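Local coordinates for beta-glucuronidase (Dictyoglomus thermophilum, PDB 6XXW), which is a family 2 glycoside hydrolase that probably releases glucuronic acid from beta-D-glucuronides, at residues 22-27 against 187-192; 92-97 against 344-349; 290-293 against 298-301. All blocks are in the same frame, centred on the assembly; numbering follows the deposited sequence.

Overall arrangement
Interactions 1 and 2 lie side by side, their centres about 12 Å apart, and both reach the antiparallel sheet of the sugar-binding domain, where strands 185-191 and 90-99 are neighbours. Interaction 1 lays the chain's N-terminal segment against that sheet; interaction 2 links the sheet to helix 346-355 of the TIM barrel domain. Their segments alternate along the chain, and the two contacts touch where Leu-22 O meets Arg-94 NH2 and Tyr-23 OH meets Glu-347 OE2. Interaction 3 is a local hairpin of the barrel domain, nested within the loop that interaction 2 closes. The centres of interactions 2 and 3 are about 30 Å apart. The centres of interactions 1 and 3 are about 38 Å apart.

Interaction 1. Residues 22-27 against 187-192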
ATOM      1  N   LEU A  22      30.165   0.898 -34.957  1.00 27.89           N
ATOM      2  CA  LEU A  22      28.934   1.625 -35.211  1.00 26.06           C
ATOM      3  C   LEU A  22      27.726   0.770 -34.850  1.00 21.40           C
ATOM      4  O   LEU A  22      27.745  -0.455 -34.980  1.00 25.75           O
ATOM      5  CB  LEU A  22      28.847   2.038 -36.680  1.00 27.26           C
ATOM      6  CG  LEU A  22      29.882   3.034 -37.197  1.00 26.35           C
ATOM      7  CD1 LEU A  22      29.779   3.123 -38.713  1.00 25.36           C
ATOM      8  CD2 LEU A  22      29.666   4.393 -36.566  1.00 25.02           C
ATOM      9  N   TYR A  23      26.677   1.434 -34.400  1.00 22.58           N
ATOM     10  CA  TYR A  23      25.427   0.754 -34.105  1.00 21.93           C
ATOM     11  C   TYR A  23      24.914   0.015 -35.343  1.00 22.00           C
ATOM     12  O   TYR A  23      24.875   0.597 -36.433  1.00 23.87           O
ATOM     13  CB  TYR A  23      24.398   1.771 -33.630  1.00 25.17           C
ATOM     14  CG  TYR A  23      23.129   1.148 -33.115  1.00 25.89           C
ATOM     15  CD1 TYR A  23      23.060   0.629 -31.822  1.00 26.65           C
ATOM     16  CD2 TYR A  23      21.998   1.079 -33.914  1.00 23.82           C
ATOM     17  CE1 TYR A  23      21.890   0.048 -31.341  1.00 32.53           C
ATOM     18  CE2 TYR A  23      20.828   0.507 -33.444  1.00 32.72           C
ATOM     19  CZ  TYR A  23      20.774  -0.004 -32.158  1.00 36.56           C
ATOM     20  OH  TYR A  23      19.601  -0.566 -31.693  1.00 34.82           O
ATOM     21  N   PRO A  24      24.529  -1.258 -35.222  1.00 24.22           N
ATOM     22  CA  PRO A  24      24.074  -2.024 -36.400  1.00 21.96           C
ATOM     23  C   PRO A  24      22.787  -1.443 -36.966  1.00 26.26           C
ATOM     24  O   PRO A  24      21.774  -1.358 -36.267  1.00 25.41           O
ATOM     25  CB  PRO A  24      23.854  -3.436 -35.843  1.00 22.15           C
ATOM     26  CG  PRO A  24      24.660  -3.484 -34.571  1.00 28.75           C
ATOM     27  CD  PRO A  24      24.593  -2.090 -34.009  1.00 26.51           C
ATOM     28  N   LYS A  25      22.827  -1.068 -38.247  1.00 24.34           N
ATOM     29  CA  LYS A  25      21.710  -0.425 -38.936  1.00 29.73           C
ATOM     30  C   LYS A  25      21.565  -1.029 -40.323  1.00 29.65           C
ATOM     31  O   LYS A  25      22.558  -1.178 -41.043  1.00 24.76           O
ATOM     32  CB  LYS A  25      21.931   1.090 -39.067  1.00 28.58           C
ATOM     33  CG  LYS A  25      21.959   1.843 -37.753  1.00 28.41           C
ATOM     34  CD  LYS A  25      21.761   3.338 -37.971  1.00 33.51           C
ATOM     35  CE  LYS A  25      20.632   3.602 -38.959  1.00 33.42           C
ATOM     36  NZ  LYS A  25      20.369   5.051 -39.136  1.00 37.12           N
ATOM     37  N   GLU A  26      20.337  -1.349 -40.710  1.00 26.01           N
ATOM     38  CA  GLU A  26      20.122  -1.871 -42.051  1.00 25.30           C
ATOM     39  C   GLU A  26      20.230  -0.749 -43.079  1.00 24.64           C
ATOM     40  O   GLU A  26      19.944   0.418 -42.798  1.00 24.06           O
ATOM     41  CB  GLU A  26      18.757  -2.558 -42.148  1.00 23.94           C
ATOM     42  N   SER A  27      20.675  -1.110 -44.279  1.00 22.25           N
ATOM     43  CA  SER A  27      20.694  -0.173 -45.393  1.00 24.41           C
ATOM     44  C   SER A  27      20.605  -0.965 -46.695  1.00 24.59           C
ATOM     45  O   SER A  27      20.457  -2.192 -46.692  1.00 22.63           O
ATOM     46  CB  SER A  27      21.957   0.697 -45.366  1.00 24.42           C
ATOM     47  OG  SER A  27      23.076  -0.046 -45.827  1.00 25.70           O
ATOM     48  N   VAL A 187      22.916  -9.381 -31.902  1.00 15.97           N
ATOM     49  CA  VAL A 187      22.520  -9.310 -33.304  1.00 16.83           C
ATOM     50  C   VAL A 187      23.676  -9.762 -34.185  1.00 18.60           C
ATOM     51  O   VAL A 187      24.846  -9.718 -33.799  1.00 19.66           O
ATOM     52  CB  VAL A 187      22.048  -7.893 -33.725  1.00 24.67           C
ATOM     53  CG1 VAL A 187      21.016  -7.328 -32.728  1.00 24.35           C
ATOM     54  CG2 VAL A 187      23.234  -6.965 -33.851  1.00 24.78           C
ATOM     55  N   ILE A 188      23.322 -10.209 -35.384  1.00 18.58           N
ATOM     56  CA  ILE A 188      24.280 -10.524 -36.434  1.00 16.90           C
ATOM     57  C   ILE A 188      23.999  -9.589 -37.600  1.00 19.13           C
ATOM     58  O   ILE A 188      22.842  -9.388 -37.976  1.00 20.15           O
ATOM     59  CB  ILE A 188      24.188 -11.997 -36.865  1.00 24.22           C
ATOM     60  CG1 ILE A 188      24.483 -12.901 -35.673  1.00 27.24           C
ATOM     61  CG2 ILE A 188      25.209 -12.297 -37.951  1.00 28.67           C
ATOM     62  CD1 ILE A 188      24.574 -14.353 -36.029  1.00 32.76           C
ATOM     63  N   TYR A 189      25.042  -8.984 -38.146  1.00 20.61           N
ATOM     64  CA  TYR A 189      24.831  -8.059 -39.244  1.00 20.05           C
ATOM     65  C   TYR A 189      25.921  -8.259 -40.281  1.00 21.39           C
ATOM     66  O   TYR A 189      27.002  -8.772 -39.973  1.00 23.07           O
ATOM     67  CB  TYR A 189      24.757  -6.598 -38.748  1.00 21.23           C
ATOM     68  CG  TYR A 189      26.019  -6.008 -38.167  1.00 21.99           C
ATOM     69  CD1 TYR A 189      26.338  -6.170 -36.816  1.00 18.86           C
ATOM     70  CD2 TYR A 189      26.871  -5.242 -38.953  1.00 24.38           C
ATOM     71  CE1 TYR A 189      27.490  -5.600 -36.271  1.00 23.80           C
ATOM     72  CE2 TYR A 189      28.028  -4.676 -38.422  1.00 21.10           C
ATOM     73  CZ  TYR A 189      28.333  -4.860 -37.087  1.00 25.77           C
ATOM     74  OH  TYR A 189      29.475  -4.292 -36.580  1.00 25.52           O
ATOM     75  N   THR A 190      25.604  -7.900 -41.524  1.00 18.61           N
ATOM     76  CA  THR A 190      26.528  -8.009 -42.642  1.00 20.74           C
ATOM     77  C   THR A 190      27.009  -6.634 -43.080  1.00 22.45           C
ATOM     78  O   THR A 190      26.306  -5.631 -42.922  1.00 22.04           O
ATOM     79  CB  THR A 190      25.875  -8.693 -43.850  1.00 23.37           C
ATOM     80  OG1 THR A 190      24.750  -7.909 -44.287  1.00 24.14           O
ATOM     81  CG2 THR A 190      25.405 -10.087 -43.493  1.00 24.31           C
ATOM     82  N   THR A 191      28.202  -6.602 -43.661  1.00 23.32           N
ATOM     83  CA  THR A 191      28.712  -5.458 -44.400  1.00 23.67           C
ATOM     84  C   THR A 191      29.427  -5.991 -45.634  1.00 22.20           C
ATOM     85  O   THR A 191      29.793  -7.171 -45.685  1.00 25.31           O
ATOM     86  CB  THR A 191      29.690  -4.600 -43.578  1.00 25.73           C
ATOM     87  OG1 THR A 191      30.989  -5.203 -43.610  1.00 24.44           O
ATOM     88  CG2 THR A 191      29.234  -4.427 -42.105  1.00 22.62           C
ATOM     89  N   PRO A 192      29.661  -5.147 -46.632  1.00 23.68           N
ATOM     90  CA  PRO A 192      30.589  -5.537 -47.698  1.00 24.10           C
ATOM     91  C   PRO A 192      31.992  -5.714 -47.139  1.00 26.05           C
ATOM     92  O   PRO A 192      32.316  -5.258 -46.041  1.00 26.55           O
ATOM     93  CB  PRO A 192      30.524  -4.366 -48.683  1.00 27.31           C
ATOM     94  CG  PRO A 192      29.318  -3.582 -48.295  1.00 32.18           C
ATOM     95  CD  PRO A 192      29.107  -3.801 -46.845  1.00 28.15           C
TER
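Pro-24 meets strand 187-191 through two atoms of its pyrrolidine ring, which rest against Tyr-189 and Val-187. Its CB lies 3.8 Å from CD1 of Tyr-189. The same CB is 4.3 Å from the centroid of the tyrosine ring and 28° off the ring normal, which identifies an off-centre CH-pi contact. Further round the proline, CG comes within 3.9 Å of Tyr-189 CE1 and 3.8 Å of Val-187 CG2, a purely apolar touch. The proline thus lies across the gap between two strand side chains, meeting the tyrosine at about a right angle. Only 133 Å² is buried in all, and nothing polar passes between the segments.

Position along the strand explains why these two residues share one partner. Val-187 and Tyr-189 are two apart, so they project from the same side of the extended chain, whereas Ile-188 between them points away from Pro-24. The CA atoms of Pro-24 and Tyr-189 are 6.7 Å apart. The tyrosine ring starts from a CG placed between its backbone N and carbonyl carbon (chi1 67°), which stands it up beside the proline. At the far end of the ring, OH is hydrogen-bonded to Glu-122, and the ring also meets that of Phe-92. Replacing this tyrosine by alanine is likely to leave CB and CG of Pro-24 without the ring they rest on, Phe-92 without this ring partner and Glu-122 without the hydroxyl.

Strand 185-191 runs between strands 32-43 and 90-99 in the antiparallel sheet of the sugar-binding domain. The incoming segment is also tied to another sheet, since Tyr-23 O accepts a hydrogen bond from Tyr-276 OH on strand 273-280, so segment 22-27 bridges the two sheets, with Pro-24 turned to the sugar-binding one.

Interaction 2. Residues 92-97 against 344-349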
ATOM      1  N   PHE A  92      29.178  -9.952 -38.813  1.00 19.82           N
ATOM      2  CA  PHE A  92      29.558  -9.508 -37.481  1.00 23.01           C
ATOM      3  C   PHE A  92      28.526  -9.985 -36.472  1.00 24.19           C
ATOM      4  O   PHE A  92      27.317  -9.909 -36.715  1.00 21.36           O
ATOM      5  CB  PHE A  92      29.685  -7.986 -37.410  1.00 21.11           C
ATOM      6  CG  PHE A  92      30.839  -7.430 -38.209  1.00 24.40           C
ATOM      7  CD1 PHE A  92      32.110  -7.355 -37.656  1.00 27.99           C
ATOM      8  CD2 PHE A  92      30.647  -6.983 -39.504  1.00 20.91           C
ATOM      9  CE1 PHE A  92      33.177  -6.845 -38.387  1.00 23.46           C
ATOM     10  CE2 PHE A  92      31.703  -6.473 -40.249  1.00 23.76           C
ATOM     11  CZ  PHE A  92      32.971  -6.399 -39.685  1.00 20.99           C
ATOM     12  N   LEU A  93      29.012 -10.477 -35.345  1.00 20.14           N
ATOM     13  CA  LEU A  93      28.168 -10.875 -34.231  1.00 20.04           C
ATOM     14  C   LEU A  93      28.396  -9.878 -33.113  1.00 20.89           C
ATOM     15  O   LEU A  93      29.519  -9.755 -32.627  1.00 20.15           O
ATOM     16  CB  LEU A  93      28.513 -12.289 -33.779  1.00 23.29           C
ATOM     17  CG  LEU A  93      27.904 -12.803 -32.480  1.00 24.53           C
ATOM     18  CD1 LEU A  93      26.405 -12.812 -32.584  1.00 27.44           C
ATOM     19  CD2 LEU A  93      28.413 -14.193 -32.258  1.00 32.07           C
ATOM     20  N   ARG A  94      27.341  -9.173 -32.715  1.00 21.07           N
ATOM     21  CA  ARG A  94      27.430  -8.092 -31.741  1.00 21.26           C
ATOM     22  C   ARG A  94      26.610  -8.435 -30.502  1.00 20.74           C
ATOM     23  O   ARG A  94      25.463  -8.886 -30.610  1.00 18.94           O
ATOM     24  CB  ARG A  94      26.942  -6.779 -32.369  1.00 22.58           C
ATOM     25  CG  ARG A  94      26.548  -5.688 -31.391  1.00 23.79           C
ATOM     26  CD  ARG A  94      27.757  -4.863 -30.981  1.00 29.20           C
ATOM     27  NE  ARG A  94      28.369  -4.177 -32.115  1.00 42.59           N
ATOM     28  CZ  ARG A  94      28.197  -2.887 -32.396  1.00 38.60           C
ATOM     29  NH1 ARG A  94      27.418  -2.131 -31.622  1.00 29.33           N
ATOM     30  NH2 ARG A  94      28.800  -2.359 -33.456  1.00 32.24           N
ATOM     31  N   VAL A  95      27.204  -8.231 -29.329  1.00 17.56           N
ATOM     32  CA  VAL A  95      26.508  -8.384 -28.050  1.00 18.69           C
ATOM     33  C   VAL A  95      26.423  -6.995 -27.433  1.00 19.04           C
ATOM     34  O   VAL A  95      27.453  -6.353 -27.197  1.00 20.57           O
ATOM     35  CB  VAL A  95      27.224  -9.367 -27.109  1.00 19.79           C
ATOM     36  CG1 VAL A  95      26.471  -9.475 -25.773  1.00 22.80           C
ATOM     37  CG2 VAL A  95      27.363 -10.727 -27.755  1.00 19.76           C
ATOM     38  N   GLY A  96      25.200  -6.519 -27.203  1.00 21.55           N
ATOM     39  CA  GLY A  96      25.033  -5.158 -26.732  1.00 20.92           C
ATOM     40  C   GLY A  96      25.626  -4.937 -25.353  1.00 19.33           C
ATOM     41  O   GLY A  96      26.229  -3.891 -25.090  1.00 21.39           O
ATOM     42  N   ALA A  97      25.438  -5.900 -24.449  1.00 17.21           N
ATOM     43  CA  ALA A  97      26.002  -5.837 -23.102  1.00 20.35           C
ATOM     44  C   ALA A  97      25.784  -7.166 -22.395  1.00 21.96           C
ATOM     45  O   ALA A  97      24.731  -7.793 -22.557  1.00 19.08           O
ATOM     46  CB  ALA A  97      25.378  -4.699 -22.274  1.00 17.12           C
ATOM     47  N   TYR A 344      24.670   3.673 -20.669  1.00 17.94           N
ATOM     48  CA  TYR A 344      23.395   3.041 -20.952  1.00 19.99           C
ATOM     49  C   TYR A 344      23.420   2.438 -22.358  1.00 20.08           C
ATOM     50  O   TYR A 344      24.401   2.545 -23.104  1.00 17.72           O
ATOM     51  CB  TYR A 344      22.237   4.032 -20.793  1.00 18.55           C
ATOM     52  CG  TYR A 344      21.911   4.428 -19.358  1.00 19.16           C
ATOM     53  CD1 TYR A 344      22.622   3.900 -18.276  1.00 15.99           C
ATOM     54  CD2 TYR A 344      20.879   5.337 -19.089  1.00 18.71           C
ATOM     55  CE1 TYR A 344      22.315   4.288 -16.945  1.00 17.88           C
ATOM     56  CE2 TYR A 344      20.572   5.721 -17.785  1.00 20.62           C
ATOM     57  CZ  TYR A 344      21.290   5.192 -16.718  1.00 16.54           C
ATOM     58  OH  TYR A 344      20.957   5.606 -15.441  1.00 19.71           O
ATOM     59  N   SER A 345      22.334   1.765 -22.713  1.00 16.69           N
ATOM     60  CA  SER A 345      22.201   1.243 -24.062  1.00 22.10           C
ATOM     61  C   SER A 345      22.232   2.381 -25.074  1.00 18.34           C
ATOM     62  O   SER A 345      21.756   3.492 -24.808  1.00 16.70           O
ATOM     63  CB  SER A 345      20.895   0.469 -24.195  1.00 23.01           C
ATOM     64  OG  SER A 345      19.801   1.356 -24.068  1.00 24.04           O
ATOM     65  N   GLU A 346      22.798   2.086 -26.254  1.00 19.12           N
ATOM     66  CA  GLU A 346      22.790   3.048 -27.353  1.00 22.42           C
ATOM     67  C   GLU A 346      21.375   3.492 -27.680  1.00 22.38           C
ATOM     68  O   GLU A 346      21.144   4.662 -28.025  1.00 19.12           O
ATOM     69  CB  GLU A 346      23.455   2.432 -28.589  1.00 25.45           C
ATOM     70  CG  GLU A 346      24.837   1.839 -28.309  1.00 27.04           C
ATOM     71  CD  GLU A 346      24.867   0.309 -28.227  1.00 33.18           C
ATOM     72  OE1 GLU A 346      24.191  -0.271 -27.334  1.00 27.92           O
ATOM     73  OE2 GLU A 346      25.601  -0.307 -29.044  1.00 32.01           O
ATOM     74  N   GLU A 347      20.416   2.564 -27.576  1.00 18.31           N
ATOM     75  CA  GLU A 347      19.010   2.871 -27.815  1.00 19.00           C
ATOM     76  C   GLU A 347      18.555   4.075 -27.002  1.00 20.65           C
ATOM     77  O   GLU A 347      17.853   4.954 -27.514  1.00 19.04           O
ATOM     78  CB  GLU A 347      18.165   1.635 -27.485  1.00 24.28           C
ATOM     79  CG  GLU A 347      18.183   0.534 -28.560  1.00 26.55           C
ATOM     80  CD  GLU A 347      19.383  -0.419 -28.470  1.00 34.66           C
ATOM     81  OE1 GLU A 347      20.263  -0.241 -27.594  1.00 22.65           O
ATOM     82  OE2 GLU A 347      19.441  -1.362 -29.295  1.00 37.38           O
ATOM     83  N   ILE A 348      18.966   4.158 -25.733  1.00 17.91           N
ATOM     84  CA  ILE A 348      18.527   5.284 -24.915  1.00 19.00           C
ATOM     85  C   ILE A 348      19.131   6.600 -25.419  1.00 20.98           C
ATOM     86  O   ILE A 348      18.474   7.651 -25.393  1.00 17.01           O
ATOM     87  CB  ILE A 348      18.852   5.017 -23.435  1.00 19.08           C
ATOM     88  CG1 ILE A 348      17.800   4.060 -22.858  1.00 18.89           C
ATOM     89  CG2 ILE A 348      18.892   6.338 -22.631  1.00 21.13           C
ATOM     90  CD1 ILE A 348      18.136   3.587 -21.437  1.00 25.67           C
ATOM     91  N   LEU A 349      20.370   6.564 -25.920  1.00 15.86           N
ATOM     92  CA  LEU A 349      20.977   7.796 -26.431  1.00 17.15           C
ATOM     93  C   LEU A 349      20.335   8.248 -27.745  1.00 18.06           C
ATOM     94  O   LEU A 349      20.177   9.458 -27.973  1.00 20.03           O
ATOM     95  CB  LEU A 349      22.491   7.617 -26.604  1.00 18.69           C
ATOM     96  CG  LEU A 349      23.245   7.387 -25.293  1.00 21.43           C
ATOM     97  CD1 LEU A 349      24.730   7.414 -25.546  1.00 22.48           C
ATOM     98  CD2 LEU A 349      22.882   8.448 -24.267  1.00 20.47           C
TER
HETATM   99  O   HOH W   1      25.234  -2.812 -29.901  1.00 27.74           O
HETATM  100  O   HOH W   2      27.224   0.514 -31.145  1.00 30.39           O
HETATM  101  O   HOH W   3      25.566  -1.284 -25.622  1.00 29.06           O
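Arg-94 sends CG anti to its own N (chi1 161°), and its chain then bends at chi2 and chi3, which carries the guanidinium toward Glu-346. The glutamate in turn bends at chi2 (104°), presenting OE2 to the guanidinium edge. The two flat groups are almost coplanar, 11° apart, yet NH1 of Arg-94 and OE2 of Glu-346 are 3.6 Å apart, a long salt bridge. Two waters bridge the same pair of atoms. Water 1 accepts from Arg-94 NH1 at 2.9 Å and donates to Glu-346 OE2 at 2.7 Å; water 2 does the same, at 2.7 Å from Arg-94 NH1 and 2.8 Å from Glu-346 OE2. The result is a closed ring of hydrogen bonds between buried charges.

Second partners fix the arginine: NE pairs with Glu-122, and NH2 donates to Leu-22 O. Ser-345 sits at the N-cap, its OG accepting a weak bond from Ile-348 N. Because Glu-346 stands in the first turn, the helix N-terminus probably favours its negative charge.

The arrangement is a water-mediated ion pair at a domain junction, joining the beta sheet of the sugar-binding domain to helix 346-355 of the TIM barrel.

Interaction 3. Residues 290-293 against 298-301; sequences KQFL and PFYF
Phe-301 turns the edge of its ring toward the face of Phe-292, with CZ of Phe-301 standing 3.8 Å above the plane of Phe-292 and over its centre. The planes meet at 72° and the centroids are 5.0 Å apart, so this is a T-shaped (edge-to-face) pair. One face of Phe-301 is occupied by Phe-299, whose CD2 lies 3.7 Å above its plane, again over the centre. Three phenylalanines therefore form a chain of ring contacts across the hairpin. The Phe-292 ring is aimed inward by its CG lying anti to the backbone N (chi1 -168°).

The backbones support this arrangement. Phe-299 N donates to Phe-292 O at 2.8 Å and 165°, nearly in line with the carbonyl. The reverse link is made through water 4, which accepts from Phe-292 N at 2.9 Å and contacts Phe-299 O. Phe-292 N and Phe-299 O themselves are 5.0 Å apart, too far for a direct bond, so the water stands in for the second backbone bond of this pair. Next to it, Leu-293 and Pro-298 form an antiparallel non-hydrogen-bonded pair, their CA atoms 4.7 Å apart, so the proline's lack of an N-H costs no bond to the facing strand. Pro-298 also packs against Leu-293 CD2, while its CB lies 3.6 Å from OE1 of Gln-291, whose side chain runs alongside it.

Strand 297-305 pairs in parallel with strands 336-338 and 544-550 of the TIM barrel, and strand 291-294, the other arm of the beta hairpin, lies antiparallel between strands 297-305 and 285-288. Phe-292 touches Met-410 and Phe-301 touches Ile-409, both near the start of strand 408-415; Phe-301 also packs on Ile-360 of strand 358-362. The aromatic cluster therefore lies at the N-terminal end of the barrel strands.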
ATOM      1  N   LYS A 290      31.156  30.512 -14.421  1.00 24.60           N
ATOM      2  CA  LYS A 290      30.187  29.687 -13.712  1.00 25.35           C
ATOM      3  C   LYS A 290      29.001  29.319 -14.592  1.00 24.61           C
ATOM      4  O   LYS A 290      27.918  29.014 -14.079  1.00 23.67           O
ATOM      5  CB  LYS A 290      29.714  30.384 -12.440  1.00 30.83           C
ATOM      6  CG  LYS A 290      29.355  31.836 -12.615  1.00 33.53           C
ATOM      7  CD  LYS A 290      29.185  32.500 -11.256  1.00 30.82           C
ATOM      8  CE  LYS A 290      28.776  33.958 -11.395  1.00 45.98           C
ATOM      9  NZ  LYS A 290      27.483  34.110 -12.131  1.00 48.69           N
ATOM     10  N   GLN A 291      29.183  29.349 -15.905  1.00 23.70           N
ATOM     11  CA  GLN A 291      28.118  29.052 -16.843  1.00 22.24           C
ATOM     12  C   GLN A 291      28.419  27.774 -17.615  1.00 24.66           C
ATOM     13  O   GLN A 291      29.565  27.518 -17.990  1.00 23.11           O
ATOM     14  CB  GLN A 291      27.918  30.220 -17.812  1.00 24.36           C
ATOM     15  CG  GLN A 291      27.503  31.512 -17.118  1.00 29.33           C
ATOM     16  CD  GLN A 291      26.907  32.526 -18.076  1.00 34.91           C
ATOM     17  OE1 GLN A 291      25.801  33.017 -17.864  1.00 40.68           O
ATOM     18  NE2 GLN A 291      27.643  32.845 -19.135  1.00 30.06           N
ATOM     19  N   PHE A 292      27.371  26.975 -17.848  1.00 21.42           N
ATOM     20  CA  PHE A 292      27.407  25.824 -18.742  1.00 18.83           C
ATOM     21  C   PHE A 292      26.657  26.229 -20.007  1.00 27.08           C
ATOM     22  O   PHE A 292      25.431  26.380 -19.979  1.00 21.33           O
ATOM     23  CB  PHE A 292      26.759  24.603 -18.085  1.00 17.78           C
ATOM     24  CG  PHE A 292      27.011  23.322 -18.812  1.00 19.64           C
ATOM     25  CD1 PHE A 292      26.265  22.987 -19.939  1.00 21.92           C
ATOM     26  CD2 PHE A 292      28.006  22.452 -18.384  1.00 17.37           C
ATOM     27  CE1 PHE A 292      26.504  21.798 -20.624  1.00 20.70           C
ATOM     28  CE2 PHE A 292      28.247  21.258 -19.070  1.00 17.07           C
ATOM     29  CZ  PHE A 292      27.493  20.938 -20.188  1.00 17.42           C
ATOM     30  N   LEU A 293      27.381  26.418 -21.111  1.00 20.79           N
ATOM     31  CA  LEU A 293      26.788  26.961 -22.332  1.00 22.64           C
ATOM     32  C   LEU A 293      26.495  25.860 -23.342  1.00 27.46           C
ATOM     33  O   LEU A 293      27.381  25.074 -23.697  1.00 30.35           O
ATOM     34  CB  LEU A 293      27.705  28.008 -22.977  1.00 24.53           C
ATOM     35  CG  LEU A 293      28.091  29.195 -22.096  1.00 27.62           C
ATOM     36  CD1 LEU A 293      29.215  29.998 -22.761  1.00 34.40           C
ATOM     37  CD2 LEU A 293      26.881  30.066 -21.837  1.00 24.86           C
ATOM     38  N   PRO A 298      23.290  30.149 -21.570  1.00 26.00           N
ATOM     39  CA  PRO A 298      23.452  29.524 -20.244  1.00 22.94           C
ATOM     40  C   PRO A 298      22.396  28.482 -19.907  1.00 24.81           C
ATOM     41  O   PRO A 298      21.246  28.832 -19.635  1.00 25.87           O
ATOM     42  CB  PRO A 298      23.361  30.717 -19.282  1.00 22.48           C
ATOM     43  CG  PRO A 298      22.616  31.767 -20.041  1.00 30.65           C
ATOM     44  CD  PRO A 298      23.038  31.598 -21.472  1.00 28.05           C
ATOM     45  N   PHE A 299      22.786  27.210 -19.877  1.00 20.92           N
ATOM     46  CA  PHE A 299      21.872  26.110 -19.590  1.00 21.22           C
ATOM     47  C   PHE A 299      21.619  25.977 -18.086  1.00 21.36           C
ATOM     48  O   PHE A 299      22.471  26.323 -17.262  1.00 21.71           O
ATOM     49  CB  PHE A 299      22.468  24.806 -20.134  1.00 20.59           C
ATOM     50  CG  PHE A 299      21.496  23.648 -20.221  1.00 19.83           C
ATOM     51  CD1 PHE A 299      20.305  23.760 -20.921  1.00 20.84           C
ATOM     52  CD2 PHE A 299      21.812  22.427 -19.639  1.00 20.81           C
ATOM     53  CE1 PHE A 299      19.430  22.679 -21.023  1.00 20.69           C
ATOM     54  CE2 PHE A 299      20.929  21.329 -19.726  1.00 17.08           C
ATOM     55  CZ  PHE A 299      19.749  21.456 -20.416  1.00 21.20           C
ATOM     56  N   TYR A 300      20.438  25.459 -17.734  1.00 20.11           N
ATOM     57  CA  TYR A 300      20.149  25.015 -16.370  1.00 19.99           C
ATOM     58  C   TYR A 300      19.617  23.589 -16.421  1.00 20.19           C
ATOM     59  O   TYR A 300      18.550  23.347 -16.997  1.00 21.73           O
ATOM     60  CB  TYR A 300      19.141  25.927 -15.656  1.00 20.67           C
ATOM     61  CG  TYR A 300      19.017  25.571 -14.181  1.00 22.65           C
ATOM     62  CD1 TYR A 300      18.018  24.702 -13.723  1.00 21.59           C
ATOM     63  CD2 TYR A 300      19.934  26.063 -13.253  1.00 19.57           C
ATOM     64  CE1 TYR A 300      17.931  24.363 -12.370  1.00 18.32           C
ATOM     65  CE2 TYR A 300      19.858  25.736 -11.913  1.00 17.50           C
ATOM     66  CZ  TYR A 300      18.868  24.885 -11.469  1.00 18.34           C
ATOM     67  OH  TYR A 300      18.820  24.585 -10.120  1.00 19.25           O
ATOM     68  N   PHE A 301      20.354  22.651 -15.821  1.00 18.85           N
ATOM     69  CA  PHE A 301      19.930  21.252 -15.815  1.00 18.30           C
ATOM     70  C   PHE A 301      18.739  21.066 -14.891  1.00 16.31           C
ATOM     71  O   PHE A 301      18.798  21.423 -13.712  1.00 15.62           O
ATOM     72  CB  PHE A 301      21.042  20.320 -15.326  1.00 14.96           C
ATOM     73  CG  PHE A 301      22.212  20.219 -16.235  1.00 17.77           C
ATOM     74  CD1 PHE A 301      23.190  21.204 -16.241  1.00 22.72           C
ATOM     75  CD2 PHE A 301      22.363  19.118 -17.061  1.00 18.94           C
ATOM     76  CE1 PHE A 301      24.295  21.103 -17.080  1.00 19.00           C
ATOM     77  CE2 PHE A 301      23.477  19.012 -17.904  1.00 18.56           C
ATOM     78  CZ  PHE A 301      24.435  20.005 -17.899  1.00 19.47           C
TER
HETATM   79  O   HOH W   4      24.743  27.940 -17.196  1.00 23.50           O